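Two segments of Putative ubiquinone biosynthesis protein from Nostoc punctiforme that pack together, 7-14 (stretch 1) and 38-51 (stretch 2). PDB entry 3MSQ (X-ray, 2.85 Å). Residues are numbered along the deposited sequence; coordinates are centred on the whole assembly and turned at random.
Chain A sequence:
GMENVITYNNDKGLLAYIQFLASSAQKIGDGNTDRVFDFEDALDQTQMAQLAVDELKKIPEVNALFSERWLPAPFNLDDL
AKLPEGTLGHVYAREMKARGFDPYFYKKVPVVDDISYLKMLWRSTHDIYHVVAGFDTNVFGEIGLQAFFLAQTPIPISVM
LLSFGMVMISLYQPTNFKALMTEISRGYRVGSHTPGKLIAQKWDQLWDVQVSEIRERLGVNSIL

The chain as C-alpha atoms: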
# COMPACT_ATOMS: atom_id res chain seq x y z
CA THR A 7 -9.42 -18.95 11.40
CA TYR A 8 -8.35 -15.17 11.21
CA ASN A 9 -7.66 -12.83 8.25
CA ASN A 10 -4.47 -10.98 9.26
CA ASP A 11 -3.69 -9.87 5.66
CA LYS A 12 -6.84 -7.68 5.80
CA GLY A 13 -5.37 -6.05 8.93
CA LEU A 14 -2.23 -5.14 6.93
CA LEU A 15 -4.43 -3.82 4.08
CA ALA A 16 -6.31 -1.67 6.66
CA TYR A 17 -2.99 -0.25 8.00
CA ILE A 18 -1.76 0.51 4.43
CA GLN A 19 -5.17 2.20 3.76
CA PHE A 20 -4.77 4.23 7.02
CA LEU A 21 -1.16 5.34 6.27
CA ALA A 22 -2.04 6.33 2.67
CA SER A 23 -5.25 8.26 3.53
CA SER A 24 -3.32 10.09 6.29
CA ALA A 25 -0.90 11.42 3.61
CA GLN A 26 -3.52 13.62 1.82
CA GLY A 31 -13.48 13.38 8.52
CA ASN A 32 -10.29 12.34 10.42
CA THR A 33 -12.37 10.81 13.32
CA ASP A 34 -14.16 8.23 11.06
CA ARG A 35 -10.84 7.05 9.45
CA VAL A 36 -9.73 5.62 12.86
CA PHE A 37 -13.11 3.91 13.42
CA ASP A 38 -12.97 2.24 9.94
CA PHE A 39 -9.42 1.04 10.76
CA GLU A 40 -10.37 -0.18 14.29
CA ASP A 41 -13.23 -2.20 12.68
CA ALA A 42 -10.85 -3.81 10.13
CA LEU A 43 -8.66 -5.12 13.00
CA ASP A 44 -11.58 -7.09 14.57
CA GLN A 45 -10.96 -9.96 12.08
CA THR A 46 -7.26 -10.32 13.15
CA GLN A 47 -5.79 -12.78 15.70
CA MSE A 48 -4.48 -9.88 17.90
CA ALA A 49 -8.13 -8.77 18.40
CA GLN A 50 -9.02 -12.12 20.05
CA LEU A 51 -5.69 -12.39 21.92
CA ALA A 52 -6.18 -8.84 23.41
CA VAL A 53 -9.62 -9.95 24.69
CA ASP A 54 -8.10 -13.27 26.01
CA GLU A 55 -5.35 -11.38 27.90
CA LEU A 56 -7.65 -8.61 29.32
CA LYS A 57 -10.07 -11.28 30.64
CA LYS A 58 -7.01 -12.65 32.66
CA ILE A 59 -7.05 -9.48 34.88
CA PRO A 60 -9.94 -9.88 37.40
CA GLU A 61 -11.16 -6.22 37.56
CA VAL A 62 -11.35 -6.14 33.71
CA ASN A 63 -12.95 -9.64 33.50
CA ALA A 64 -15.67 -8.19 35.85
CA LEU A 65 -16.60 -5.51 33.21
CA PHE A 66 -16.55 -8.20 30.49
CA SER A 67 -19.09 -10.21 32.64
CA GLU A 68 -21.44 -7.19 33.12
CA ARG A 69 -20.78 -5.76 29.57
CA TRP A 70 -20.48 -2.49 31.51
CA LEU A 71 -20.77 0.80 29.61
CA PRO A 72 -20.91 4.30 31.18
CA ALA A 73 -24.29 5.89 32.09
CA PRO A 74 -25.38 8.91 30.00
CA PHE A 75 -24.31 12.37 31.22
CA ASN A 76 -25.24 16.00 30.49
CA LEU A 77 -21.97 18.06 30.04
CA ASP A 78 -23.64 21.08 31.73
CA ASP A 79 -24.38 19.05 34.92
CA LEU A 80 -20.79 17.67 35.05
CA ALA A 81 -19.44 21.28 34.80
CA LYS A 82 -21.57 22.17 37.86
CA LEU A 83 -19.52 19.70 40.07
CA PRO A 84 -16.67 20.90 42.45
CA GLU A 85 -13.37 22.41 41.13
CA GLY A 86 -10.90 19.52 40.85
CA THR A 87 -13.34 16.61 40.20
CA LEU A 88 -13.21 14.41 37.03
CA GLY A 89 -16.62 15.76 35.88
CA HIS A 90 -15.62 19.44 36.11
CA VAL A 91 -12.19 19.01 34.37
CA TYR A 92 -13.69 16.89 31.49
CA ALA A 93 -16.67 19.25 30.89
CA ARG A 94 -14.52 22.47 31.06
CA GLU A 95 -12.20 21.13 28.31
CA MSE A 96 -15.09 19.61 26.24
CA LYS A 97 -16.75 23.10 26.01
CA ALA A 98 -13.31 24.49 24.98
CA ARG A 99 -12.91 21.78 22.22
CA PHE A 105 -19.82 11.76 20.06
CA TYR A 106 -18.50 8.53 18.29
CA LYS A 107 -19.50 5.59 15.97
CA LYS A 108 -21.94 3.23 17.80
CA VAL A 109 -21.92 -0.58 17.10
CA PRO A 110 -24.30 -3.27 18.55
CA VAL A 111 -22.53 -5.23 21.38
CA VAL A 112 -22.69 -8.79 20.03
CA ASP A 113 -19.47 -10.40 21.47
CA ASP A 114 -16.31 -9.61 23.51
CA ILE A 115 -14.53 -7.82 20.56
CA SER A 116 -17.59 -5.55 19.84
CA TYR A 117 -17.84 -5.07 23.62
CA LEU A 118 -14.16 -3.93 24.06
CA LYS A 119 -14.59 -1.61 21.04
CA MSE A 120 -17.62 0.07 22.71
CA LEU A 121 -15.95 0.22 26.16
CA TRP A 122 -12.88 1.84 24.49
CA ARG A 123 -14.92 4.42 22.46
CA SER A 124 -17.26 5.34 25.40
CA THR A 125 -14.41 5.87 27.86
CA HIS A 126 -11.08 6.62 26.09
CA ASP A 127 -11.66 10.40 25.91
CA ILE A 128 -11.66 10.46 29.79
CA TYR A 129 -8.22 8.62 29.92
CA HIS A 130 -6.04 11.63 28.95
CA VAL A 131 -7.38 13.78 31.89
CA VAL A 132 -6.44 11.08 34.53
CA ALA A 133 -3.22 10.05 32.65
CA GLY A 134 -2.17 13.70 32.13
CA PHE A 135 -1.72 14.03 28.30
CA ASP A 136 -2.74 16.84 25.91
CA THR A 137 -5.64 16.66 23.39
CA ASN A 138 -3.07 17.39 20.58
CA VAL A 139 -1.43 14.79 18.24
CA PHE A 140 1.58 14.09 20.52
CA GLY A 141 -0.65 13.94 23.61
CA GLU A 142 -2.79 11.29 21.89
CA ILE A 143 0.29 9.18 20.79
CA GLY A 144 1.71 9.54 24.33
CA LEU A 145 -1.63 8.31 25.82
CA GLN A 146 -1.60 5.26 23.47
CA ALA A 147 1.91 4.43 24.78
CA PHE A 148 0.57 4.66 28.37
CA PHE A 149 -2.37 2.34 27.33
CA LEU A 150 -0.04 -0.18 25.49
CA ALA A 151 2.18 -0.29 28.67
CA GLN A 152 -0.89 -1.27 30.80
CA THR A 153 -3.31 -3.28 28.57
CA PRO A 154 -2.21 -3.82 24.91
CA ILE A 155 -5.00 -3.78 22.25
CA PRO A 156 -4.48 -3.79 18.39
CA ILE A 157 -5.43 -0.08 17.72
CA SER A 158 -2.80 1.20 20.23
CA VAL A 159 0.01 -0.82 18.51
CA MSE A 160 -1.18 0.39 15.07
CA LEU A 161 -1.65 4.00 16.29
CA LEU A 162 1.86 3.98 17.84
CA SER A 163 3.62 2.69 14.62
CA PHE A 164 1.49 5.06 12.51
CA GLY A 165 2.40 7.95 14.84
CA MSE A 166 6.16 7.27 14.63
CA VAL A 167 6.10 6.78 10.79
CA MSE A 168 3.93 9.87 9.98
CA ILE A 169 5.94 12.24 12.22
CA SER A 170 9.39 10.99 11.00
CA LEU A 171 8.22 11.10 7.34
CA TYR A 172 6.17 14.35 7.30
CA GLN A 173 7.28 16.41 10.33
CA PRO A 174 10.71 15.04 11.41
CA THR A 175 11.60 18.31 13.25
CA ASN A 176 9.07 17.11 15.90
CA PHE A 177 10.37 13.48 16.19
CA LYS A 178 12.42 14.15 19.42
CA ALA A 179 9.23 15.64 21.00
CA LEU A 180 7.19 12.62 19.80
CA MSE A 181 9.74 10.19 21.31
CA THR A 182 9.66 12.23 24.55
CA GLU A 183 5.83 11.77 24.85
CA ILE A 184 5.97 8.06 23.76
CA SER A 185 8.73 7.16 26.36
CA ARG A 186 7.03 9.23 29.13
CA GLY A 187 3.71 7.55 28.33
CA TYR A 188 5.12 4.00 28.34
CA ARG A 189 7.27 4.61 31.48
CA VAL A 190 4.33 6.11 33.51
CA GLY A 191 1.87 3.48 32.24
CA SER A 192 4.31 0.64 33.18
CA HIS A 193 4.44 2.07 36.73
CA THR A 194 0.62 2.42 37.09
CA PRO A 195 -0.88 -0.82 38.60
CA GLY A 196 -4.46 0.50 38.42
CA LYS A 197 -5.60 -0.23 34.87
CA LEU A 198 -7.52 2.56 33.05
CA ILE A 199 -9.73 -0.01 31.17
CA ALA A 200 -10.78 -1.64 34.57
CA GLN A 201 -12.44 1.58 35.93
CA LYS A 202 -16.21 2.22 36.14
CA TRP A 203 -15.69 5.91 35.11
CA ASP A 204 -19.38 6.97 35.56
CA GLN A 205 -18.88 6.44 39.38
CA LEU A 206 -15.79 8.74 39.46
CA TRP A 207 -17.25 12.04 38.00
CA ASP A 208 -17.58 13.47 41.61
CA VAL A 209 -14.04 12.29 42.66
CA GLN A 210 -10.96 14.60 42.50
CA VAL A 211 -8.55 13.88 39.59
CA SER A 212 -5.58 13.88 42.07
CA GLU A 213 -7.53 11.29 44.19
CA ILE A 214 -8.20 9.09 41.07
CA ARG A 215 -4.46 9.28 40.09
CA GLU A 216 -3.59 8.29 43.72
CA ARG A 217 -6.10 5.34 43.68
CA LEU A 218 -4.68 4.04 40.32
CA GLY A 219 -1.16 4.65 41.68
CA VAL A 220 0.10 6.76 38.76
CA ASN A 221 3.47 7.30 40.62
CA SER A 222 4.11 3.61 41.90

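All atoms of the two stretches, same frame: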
# COMPACT_ATOMS: atom_id res chain seq x y z
N THR A 7 -8.16 -19.45 10.85
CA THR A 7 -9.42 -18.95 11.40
C THR A 7 -9.56 -17.39 11.38
O THR A 7 -10.68 -16.88 11.53
CB THR A 7 -9.68 -19.53 12.81
N TYR A 8 -8.42 -16.65 11.22
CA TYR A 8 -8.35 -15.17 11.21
C TYR A 8 -7.75 -14.62 9.93
O TYR A 8 -6.76 -15.18 9.45
CB TYR A 8 -7.45 -14.68 12.36
CG TYR A 8 -7.83 -15.18 13.74
CD1 TYR A 8 -8.85 -14.56 14.47
CD2 TYR A 8 -7.15 -16.22 14.34
CE1 TYR A 8 -9.19 -14.99 15.75
CE2 TYR A 8 -7.47 -16.66 15.62
CZ TYR A 8 -8.49 -16.04 16.33
OH TYR A 8 -8.80 -16.46 17.60
N ASN A 9 -8.26 -13.47 9.43
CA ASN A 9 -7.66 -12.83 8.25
C ASN A 9 -6.77 -11.67 8.65
O ASN A 9 -7.24 -10.54 8.78
CB ASN A 9 -8.69 -12.44 7.18
CG ASN A 9 -8.08 -12.19 5.80
OD1 ASN A 9 -6.97 -11.65 5.66
ND2 ASN A 9 -8.79 -12.56 4.75
N ASN A 10 -5.48 -11.96 8.86
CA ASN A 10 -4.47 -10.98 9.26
C ASN A 10 -4.06 -10.09 8.11
O ASN A 10 -3.79 -8.92 8.33
CB ASN A 10 -3.25 -11.66 9.90
CG ASN A 10 -3.59 -12.44 11.14
OD1 ASN A 10 -4.19 -11.94 12.09
ND2 ASN A 10 -3.16 -13.69 11.17
N ASP A 11 -4.04 -10.62 6.87
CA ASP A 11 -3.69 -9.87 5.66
C ASP A 11 -4.60 -8.66 5.46
O ASP A 11 -4.12 -7.62 5.01
CB ASP A 11 -3.69 -10.76 4.41
CG ASP A 11 -2.63 -11.84 4.46
OD1 ASP A 11 -1.42 -11.50 4.60
OD2 ASP A 11 -3.00 -13.05 4.38
N LYS A 12 -5.88 -8.78 5.86
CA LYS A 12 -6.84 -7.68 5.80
C LYS A 12 -6.52 -6.58 6.84
O LYS A 12 -6.80 -5.41 6.61
CB LYS A 12 -8.28 -8.19 5.89
CG LYS A 12 -8.74 -8.85 4.59
CD LYS A 12 -10.25 -8.97 4.51
CE LYS A 12 -10.70 -9.87 3.39
NZ LYS A 12 -10.43 -9.31 2.04
N GLY A 13 -5.86 -6.98 7.92
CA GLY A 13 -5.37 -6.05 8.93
C GLY A 13 -4.26 -5.20 8.34
O GLY A 13 -4.28 -3.98 8.50
N LEU A 14 -3.33 -5.84 7.62
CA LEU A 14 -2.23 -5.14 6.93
C LEU A 14 -2.77 -4.19 5.85
O LEU A 14 -2.27 -3.07 5.72
CB LEU A 14 -1.21 -6.13 6.33
CG LEU A 14 0.02 -5.50 5.66
CD1 LEU A 14 0.72 -4.57 6.58
CD2 LEU A 14 0.96 -6.55 5.10
N ASP A 38 -13.01 3.18 11.06
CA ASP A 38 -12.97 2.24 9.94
C ASP A 38 -11.80 1.28 10.09
O ASP A 38 -11.96 0.08 9.81
CB ASP A 38 -12.84 2.99 8.58
CG ASP A 38 -14.01 3.84 8.13
OD1 ASP A 38 -15.12 3.70 8.71
OD2 ASP A 38 -13.83 4.64 7.19
N PHE A 39 -10.64 1.80 10.54
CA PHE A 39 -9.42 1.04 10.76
C PHE A 39 -9.59 0.05 11.92
O PHE A 39 -9.32 -1.15 11.76
CB PHE A 39 -8.23 1.98 11.02
CG PHE A 39 -6.86 1.35 11.19
CD1 PHE A 39 -6.58 0.08 10.67
CD2 PHE A 39 -5.84 2.04 11.81
CE1 PHE A 39 -5.33 -0.49 10.84
CE2 PHE A 39 -4.58 1.47 11.98
CZ PHE A 39 -4.34 0.20 11.49
N GLU A 40 -10.07 0.56 13.07
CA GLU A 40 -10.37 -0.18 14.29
C GLU A 40 -11.22 -1.40 13.96
O GLU A 40 -10.91 -2.50 14.42
CB GLU A 40 -11.15 0.74 15.23
CG GLU A 40 -10.49 0.97 16.58
CD GLU A 40 -11.48 1.50 17.59
OE1 GLU A 40 -11.76 2.73 17.58
OE2 GLU A 40 -12.00 0.68 18.37
N ASP A 41 -12.27 -1.19 13.15
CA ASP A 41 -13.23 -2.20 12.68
C ASP A 41 -12.54 -3.29 11.86
O ASP A 41 -12.85 -4.48 12.01
CB ASP A 41 -14.36 -1.53 11.85
CG ASP A 41 -15.32 -0.61 12.60
OD1 ASP A 41 -15.22 -0.52 13.85
OD2 ASP A 41 -16.16 0.03 11.93
N ALA A 42 -11.59 -2.89 10.99
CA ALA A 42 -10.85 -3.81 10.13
C ALA A 42 -9.90 -4.72 10.92
O ALA A 42 -9.51 -5.78 10.42
CB ALA A 42 -10.10 -3.04 9.08
N LEU A 43 -9.55 -4.33 12.16
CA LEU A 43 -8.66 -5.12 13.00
C LEU A 43 -9.41 -6.19 13.79
O LEU A 43 -8.78 -7.09 14.33
CB LEU A 43 -7.83 -4.23 13.94
CG LEU A 43 -6.96 -3.16 13.32
CD1 LEU A 43 -6.49 -2.19 14.38
CD2 LEU A 43 -5.78 -3.77 12.55
N ASP A 44 -10.75 -6.12 13.84
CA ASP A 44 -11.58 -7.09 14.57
C ASP A 44 -11.44 -8.53 14.06
O ASP A 44 -11.65 -9.49 14.82
CB ASP A 44 -13.06 -6.68 14.51
CG ASP A 44 -13.42 -5.35 15.16
OD1 ASP A 44 -12.57 -4.78 15.93
OD2 ASP A 44 -14.57 -4.89 14.94
N GLN A 45 -11.12 -8.67 12.78
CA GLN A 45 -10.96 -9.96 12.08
C GLN A 45 -9.59 -10.62 12.34
O GLN A 45 -9.43 -11.81 12.04
CB GLN A 45 -11.20 -9.76 10.57
CG GLN A 45 -10.16 -8.86 9.87
CD GLN A 45 -10.63 -8.37 8.52
OE1 GLN A 45 -11.16 -9.12 7.69
NE2 GLN A 45 -10.40 -7.09 8.24
N THR A 46 -8.62 -9.85 12.86
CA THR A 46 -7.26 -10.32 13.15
C THR A 46 -7.19 -11.21 14.41
O THR A 46 -8.11 -11.21 15.22
CB THR A 46 -6.27 -9.15 13.25
OG1 THR A 46 -6.56 -8.43 14.45
CG2 THR A 46 -6.31 -8.21 12.05
N GLN A 47 -6.08 -11.93 14.56
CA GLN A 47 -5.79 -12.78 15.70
C GLN A 47 -5.49 -11.95 16.96
O GLN A 47 -5.85 -12.38 18.06
CB GLN A 47 -4.61 -13.70 15.37
CG GLN A 47 -4.44 -14.82 16.38
CD GLN A 47 -3.16 -15.58 16.20
OE1 GLN A 47 -2.62 -15.71 15.10
NE2 GLN A 47 -2.69 -16.15 17.30
N MSE A 48 -4.84 -10.79 16.81
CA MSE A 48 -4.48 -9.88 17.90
C MSE A 48 -5.73 -9.37 18.59
O MSE A 48 -5.70 -9.16 19.79
CB MSE A 48 -3.57 -8.72 17.40
CG MSE A 48 -3.32 -7.57 18.44
SE MSE A 48 -1.65 -7.59 19.54
CE MSE A 48 -2.00 -6.10 20.77
N ALA A 49 -6.85 -9.21 17.85
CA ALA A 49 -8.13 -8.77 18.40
C ALA A 49 -8.60 -9.76 19.47
O ALA A 49 -8.84 -9.36 20.61
CB ALA A 49 -9.18 -8.64 17.29
N GLN A 50 -8.62 -11.06 19.14
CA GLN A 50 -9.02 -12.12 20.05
C GLN A 50 -8.05 -12.31 21.22
O GLN A 50 -8.48 -12.52 22.35
CB GLN A 50 -9.22 -13.43 19.28
CG GLN A 50 -9.95 -14.52 20.08
CD GLN A 50 -11.26 -14.03 20.67
OE1 GLN A 50 -12.18 -13.61 19.95
NE2 GLN A 50 -11.36 -14.01 21.99
N LEU A 51 -6.75 -12.24 20.93
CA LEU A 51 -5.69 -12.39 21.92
C LEU A 51 -5.75 -11.28 22.97
O LEU A 51 -5.58 -11.58 24.16
CB LEU A 51 -4.36 -12.37 21.19
CG LEU A 51 -3.37 -13.44 21.60
CD1 LEU A 51 -3.46 -14.63 20.66
CD2 LEU A 51 -1.96 -12.88 21.62

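The ring of Tyr8 lies with one face over the alpha carbon of Gln47. Gln47 CA sits 3.8 Å from the centroid of the Tyr8 ring and 14° off the ring normal. This is a CH-pi contact made by a main-chain carbon rather than by a side chain. The m rotamer of Tyr8 places its ring along the segment from Gln45 to Gln50. Gln45 O meets the ring near its plane, at the edge, and Tyr8 CB is 3.5 Å from that same oxygen, Gln45 O. Farther out, Tyr8 CE2 lies 3.6 Å from Gln47 CG, and Tyr8 OH lies 3.4 Å from Gln50 CG. A long flat side chain suits this place because it spans several residues of stretch 2.

Two hydrogen bonds join the stretches. Gln47 N donates to Asn10 OD1 at 3.1 Å with an angle of 170°, so the bond is nearly straight. The CA-to-CB bond of Asn10 points sideways, but the end of the side chain comes nearer and brings the carbonyl oxygen to the amide. The second bond is weak: Asn9 N donates to Gln45 O at 3.3 Å and 134°.

Each stretch also has bonds of its own. Asn9 precedes the turn that leads into the helix of stretch 1, and Asn9 OD1 accepts from Lys12 N at 3.1 Å, a capping bond. In stretch 2, a type I turn runs from Leu43 to Thr46. Thr46 N and Thr46 OG1 both donate to Leu43 O, at 3.1 and 2.6 Å. Gln45 NE2 donates to Ala42 O at 2.7 Å. Gln45 OE1 comes within 3.3 Å of Lys12 CD, against the aliphatic part of the lysine. Lys12 sets out toward stretch 2, but its end leads away, and Lys12 NZ bonds elsewhere in the structure.

Gly13 is buried where the helix comes close to the turn. Gly13 CA is 5.3 Å from Leu43 CA. Gly13 CA packs 3.9 Å from Thr46 CG2 and 4.3 Å from Leu43 CD2. An ideal CB on Gly13 would fall 2.8 Å from Thr46 CG2, a clash, so the lack of a side chain permits this approach. The Phe39 ring meets Gly13 O at its edge, with Phe39 CE1 4.3 Å from Gly13 O. The contact buries 512 Å² in all, counting both sides. Tyr8 and Gln45 contribute the most.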